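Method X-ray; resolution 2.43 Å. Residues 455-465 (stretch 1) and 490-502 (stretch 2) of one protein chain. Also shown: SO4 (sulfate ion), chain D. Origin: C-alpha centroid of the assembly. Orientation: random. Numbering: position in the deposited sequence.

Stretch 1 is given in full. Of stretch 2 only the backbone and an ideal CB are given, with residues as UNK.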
# COMPACT_ATOMS: atom_id res chain seq x y z
N HIS A 455 2.89 0.60 32.27
CA HIS A 455 1.71 0.89 33.08
C HIS A 455 0.63 -0.16 32.87
O HIS A 455 -0.49 0.15 32.46
CB HIS A 455 1.16 2.28 32.74
CG HIS A 455 2.10 3.40 33.06
ND1 HIS A 455 2.13 4.03 34.28
CD2 HIS A 455 3.06 4.00 32.31
CE1 HIS A 455 3.05 4.97 34.28
NE2 HIS A 455 3.63 4.97 33.09
N ARG A 456 0.97 -1.41 33.17
CA ARG A 456 0.04 -2.52 32.99
C ARG A 456 -1.07 -2.50 34.04
O ARG A 456 -0.80 -2.46 35.24
CB ARG A 456 0.79 -3.85 33.06
CG ARG A 456 -0.07 -5.08 32.79
CD ARG A 456 0.74 -6.35 33.00
NE ARG A 456 -0.07 -7.56 32.85
CZ ARG A 456 -0.06 -8.34 31.77
NH1 ARG A 456 0.73 -8.04 30.74
NH2 ARG A 456 -0.82 -9.42 31.72
N GLY A 457 -2.31 -2.52 33.57
CA GLY A 457 -3.46 -2.55 34.46
C GLY A 457 -3.99 -1.18 34.82
O GLY A 457 -5.13 -1.05 35.27
N GLU A 458 -3.17 -0.15 34.62
CA GLU A 458 -3.55 1.21 34.97
C GLU A 458 -4.64 1.76 34.06
O GLU A 458 -4.91 1.21 32.99
CB GLU A 458 -2.32 2.13 34.93
CG GLU A 458 -1.14 1.65 35.75
CD GLU A 458 -1.36 1.78 37.25
OE1 GLU A 458 -2.39 2.35 37.66
OE2 GLU A 458 -0.49 1.31 38.02
N THR A 459 -5.26 2.86 34.49
CA THR A 459 -6.28 3.52 33.70
C THR A 459 -5.65 4.35 32.59
O THR A 459 -4.79 5.19 32.85
CB THR A 459 -7.18 4.43 34.56
OG1 THR A 459 -7.99 3.64 35.43
CG2 THR A 459 -8.09 5.28 33.68
N VAL A 460 -6.08 4.11 31.36
CA VAL A 460 -5.64 4.90 30.22
C VAL A 460 -6.81 5.71 29.67
O VAL A 460 -7.96 5.46 30.02
CB VAL A 460 -5.05 4.01 29.10
CG1 VAL A 460 -3.96 3.12 29.65
CG2 VAL A 460 -6.15 3.18 28.45
N VAL A 461 -6.51 6.68 28.82
CA VAL A 461 -7.55 7.47 28.19
C VAL A 461 -7.56 7.25 26.68
O VAL A 461 -6.62 7.63 25.97
CB VAL A 461 -7.39 8.97 28.53
CG1 VAL A 461 -5.93 9.39 28.48
CG2 VAL A 461 -8.25 9.83 27.60
N VAL A 462 -8.62 6.61 26.19
CA VAL A 462 -8.77 6.30 24.78
C VAL A 462 -9.49 7.44 24.07
O VAL A 462 -10.56 7.86 24.49
CB VAL A 462 -9.54 4.98 24.56
CG1 VAL A 462 -9.82 4.75 23.08
CG2 VAL A 462 -8.77 3.81 25.15
N VAL A 463 -8.89 7.93 22.99
CA VAL A 463 -9.39 9.12 22.31
C VAL A 463 -9.74 8.82 20.85
O VAL A 463 -9.08 8.00 20.20
CB VAL A 463 -8.35 10.26 22.41
CG1 VAL A 463 -8.08 10.92 21.06
CG2 VAL A 463 -8.78 11.28 23.45
N LEU A 464 -10.78 9.48 20.35
CA LEU A 464 -11.27 9.23 19.00
C LEU A 464 -11.90 10.49 18.41
O LEU A 464 -12.70 11.16 19.07
CB LEU A 464 -12.29 8.09 19.02
CG LEU A 464 -12.26 7.05 17.90
CD1 LEU A 464 -10.88 6.41 17.81
CD2 LEU A 464 -13.32 6.00 18.15
N SER A 465 -11.55 10.83 17.17
CA SER A 465 -12.14 12.00 16.52
C SER A 465 -12.37 11.79 15.02
O SER A 465 -11.71 10.98 14.38
CB SER A 465 -11.26 13.23 16.74
OG SER A 465 -9.93 13.01 16.31
N UNK A 490 -6.39 -6.71 27.61
CA UNK A 490 -6.31 -5.50 28.43
C UNK A 490 -4.89 -4.96 28.52
O UNK A 490 -4.68 -3.77 28.73
CB UNK A 490 -6.84 -5.78 29.84
N UNK A 491 -3.92 -5.85 28.34
CA UNK A 491 -2.51 -5.47 28.42
C UNK A 491 -2.11 -4.58 27.25
O UNK A 491 -1.05 -3.95 27.28
CB UNK A 491 -1.62 -6.72 28.46
N UNK A 492 -2.96 -4.52 26.23
CA UNK A 492 -2.67 -3.71 25.05
C UNK A 492 -3.15 -2.27 25.21
O UNK A 492 -2.81 -1.41 24.39
CB UNK A 492 -3.32 -4.34 23.81
N UNK A 493 -3.92 -2.01 26.26
CA UNK A 493 -4.53 -0.69 26.46
C UNK A 493 -3.56 0.50 26.49
O UNK A 493 -3.89 1.56 25.95
CB UNK A 493 -5.31 -0.71 27.77
N UNK A 494 -2.39 0.36 27.13
CA UNK A 494 -1.47 1.50 27.05
C UNK A 494 -0.99 1.80 25.63
O UNK A 494 -0.81 2.97 25.28
CB UNK A 494 -0.26 1.24 27.95
N UNK A 495 -0.79 0.77 24.82
CA UNK A 495 -0.36 0.96 23.44
C UNK A 495 -1.47 1.56 22.59
O UNK A 495 -1.23 2.47 21.79
CB UNK A 495 0.10 -0.37 22.84
N UNK A 496 -2.68 1.04 22.76
CA UNK A 496 -3.84 1.52 22.02
C UNK A 496 -4.10 3.00 22.28
O UNK A 496 -4.27 3.79 21.35
CB UNK A 496 -5.08 0.70 22.39
N UNK A 497 -4.11 3.37 23.56
CA UNK A 497 -4.34 4.76 23.96
C UNK A 497 -3.28 5.69 23.39
O UNK A 497 -3.59 6.76 22.87
CB UNK A 497 -4.37 4.88 25.49
N UNK A 498 -2.02 5.27 23.49
CA UNK A 498 -0.91 6.08 23.00
C UNK A 498 -1.01 6.31 21.50
O UNK A 498 -0.82 7.43 21.01
CB UNK A 498 0.42 5.41 23.34
N UNK A 499 -1.31 5.24 20.76
CA UNK A 499 -1.43 5.31 19.31
C UNK A 499 -2.54 6.28 18.89
O UNK A 499 -2.35 7.08 17.98
CB UNK A 499 -1.70 3.92 18.74
N UNK A 500 -3.67 6.22 19.58
CA UNK A 500 -4.82 7.06 19.22
C UNK A 500 -4.64 8.51 19.65
O UNK A 500 -5.33 9.40 19.15
CB UNK A 500 -6.10 6.50 19.85
N UNK A 501 -3.71 8.74 20.57
CA UNK A 501 -3.45 10.09 21.06
C UNK A 501 -2.51 10.85 20.13
O UNK A 501 -2.87 11.90 19.58
CB UNK A 501 -2.86 10.04 22.47
N UNK A 502 -1.31 10.32 19.94
CA UNK A 502 -0.27 11.03 19.22
C UNK A 502 -0.22 10.63 17.74
O UNK A 502 0.49 11.25 16.94
CB UNK A 502 1.09 10.77 19.88
S SO4 D . -8.95 -9.57 28.99
O1 SO4 D . -8.40 -8.62 29.96
O2 SO4 D . -10.41 -9.44 28.97
O3 SO4 D . -8.42 -9.28 27.67
O4 SO4 D . -8.58 -10.92 29.39

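Stretch 2 opens with a 3-10 segment and continues as a helix, which packs against the strand 460-465 at 39° with an axial approach of 7.1 Å.

At position 490 the ideal CB has nothing of stretch 1 within 5.5 Å, but the sulfate lies close by, so a small donor would suit it. It is Ser490, whose OG donates to SO4 O1 (2.6 Å).

Position 491 has its CB 3.5 Å from Arg456 NH1, against one face of the guanidinium. A small apolar group fits, and an acidic one could answer the charge. Ala491 is found, its methyl resting on that face. Position 492 is out of reach and undemanding; it is Asp492.

At position 493 CA-to-CB points toward the strand, with CB 4.0 Å from Val460 CG2, which favours an aliphatic residue. Leu493 makes this apolar contact. Position 494, near the start of the helix, has its CB 4.5 Å from Val460 CG1 and 4.7 Å from His455 O. Several compact apolar residues would serve, proline among them, since phi is -64° and the backbone N makes no hydrogen bond within the stretch. Pro494 brings CG to 3.6 Å from His455 O and CA to 3.9 Å from Val460 CG1.

Position 495 points away and leaves the choice open; it is Asp495. Position 496 points sideways with no close neighbour in stretch 1, and is Ile496.

Position 497 has the closest CA approach, its CA 4.8 Å from Val462 CA, and its CB is 3.6 Å from Val461 O and 3.8 Å from Val460 CB. Little room remains, so a small residue is expected. Ala497 fills the space with its methyl, while its carbonyl O joins a water shared with Val461 O and Val463 N.

Positions 498 and 499 do not reach stretch 1; they are Tyr498 and Thr499, the latter returning OG1 to Asp495 O (2.9 Å).

Position 500 points toward the strand, its CB 3.4 Å from Val463 O, with Val462 CG1 and Leu464 CD1 each 5.2 Å away. A branched or long aliphatic chain could bridge those gaps. Leu500 does so, CD1 reaching Val462 CG1 at 3.7 Å and CD2 reaching Leu464 CD1 at 4.1 Å.

From position 501 the CB points sideways, yet Val461 O offers an acceptor to a longer donor. Gln501 is extended through chi2 and donates NE2 to Val461 O (2.9 Å, 152°). Position 502 is out of reach, and is Val502.

Stretch 2 490-502: SADLPDIAYTLQV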
# COMPACT_ATOMS: atom_id res chain seq x y z
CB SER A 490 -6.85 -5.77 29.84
OG SER A 490 -8.23 -6.07 29.81
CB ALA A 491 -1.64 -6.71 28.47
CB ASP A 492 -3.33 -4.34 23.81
CG ASP A 492 -2.84 -5.75 23.54
OD1 ASP A 492 -1.63 -6.01 23.72
OD2 ASP A 492 -3.66 -6.60 23.14
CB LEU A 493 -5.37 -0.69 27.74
CG LEU A 493 -6.77 -1.29 27.62
CD1 LEU A 493 -7.56 -1.05 28.88
CD2 LEU A 493 -7.50 -0.71 26.42
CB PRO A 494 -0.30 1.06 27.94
CG PRO A 494 -0.91 0.11 28.91
CD PRO A 494 -1.94 -0.63 28.12
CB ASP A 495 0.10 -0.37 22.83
CG ASP A 495 1.34 -0.93 23.51
OD1 ASP A 495 2.12 -0.13 24.07
OD2 ASP A 495 1.52 -2.16 23.48
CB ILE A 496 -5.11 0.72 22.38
CG1 ILE A 496 -4.96 -0.73 21.92
CG2 ILE A 496 -6.34 1.35 21.75
CD1 ILE A 496 -6.08 -1.63 22.38
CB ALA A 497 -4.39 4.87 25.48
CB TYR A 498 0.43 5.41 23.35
CG TYR A 498 1.64 6.17 22.86
CD1 TYR A 498 2.06 7.32 23.50
CD2 TYR A 498 2.36 5.73 21.76
CE1 TYR A 498 3.17 8.02 23.05
CE2 TYR A 498 3.47 6.41 21.30
CZ TYR A 498 3.87 7.56 21.96
OH TYR A 498 4.97 8.25 21.51
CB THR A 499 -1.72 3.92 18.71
OG1 THR A 499 -0.65 3.02 19.03
CG2 THR A 499 -1.85 4.00 17.20
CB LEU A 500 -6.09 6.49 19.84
CG LEU A 500 -6.53 5.15 19.24
CD1 LEU A 500 -7.68 4.55 20.03
CD2 LEU A 500 -6.91 5.34 17.79
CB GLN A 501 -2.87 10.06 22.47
CG GLN A 501 -3.90 9.78 23.56
CD GLN A 501 -3.26 9.53 24.90
OE1 GLN A 501 -2.10 9.90 25.13
NE2 GLN A 501 -4.00 8.90 25.81
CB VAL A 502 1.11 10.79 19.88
CG1 VAL A 502 1.61 9.39 19.58
CG2 VAL A 502 2.12 11.84 19.45
O HOH W 1 -3.27 -2.80 30.87
O HOH W 2 -6.16 7.48 23.08
O HOH W 3 -7.61 9.43 18.14
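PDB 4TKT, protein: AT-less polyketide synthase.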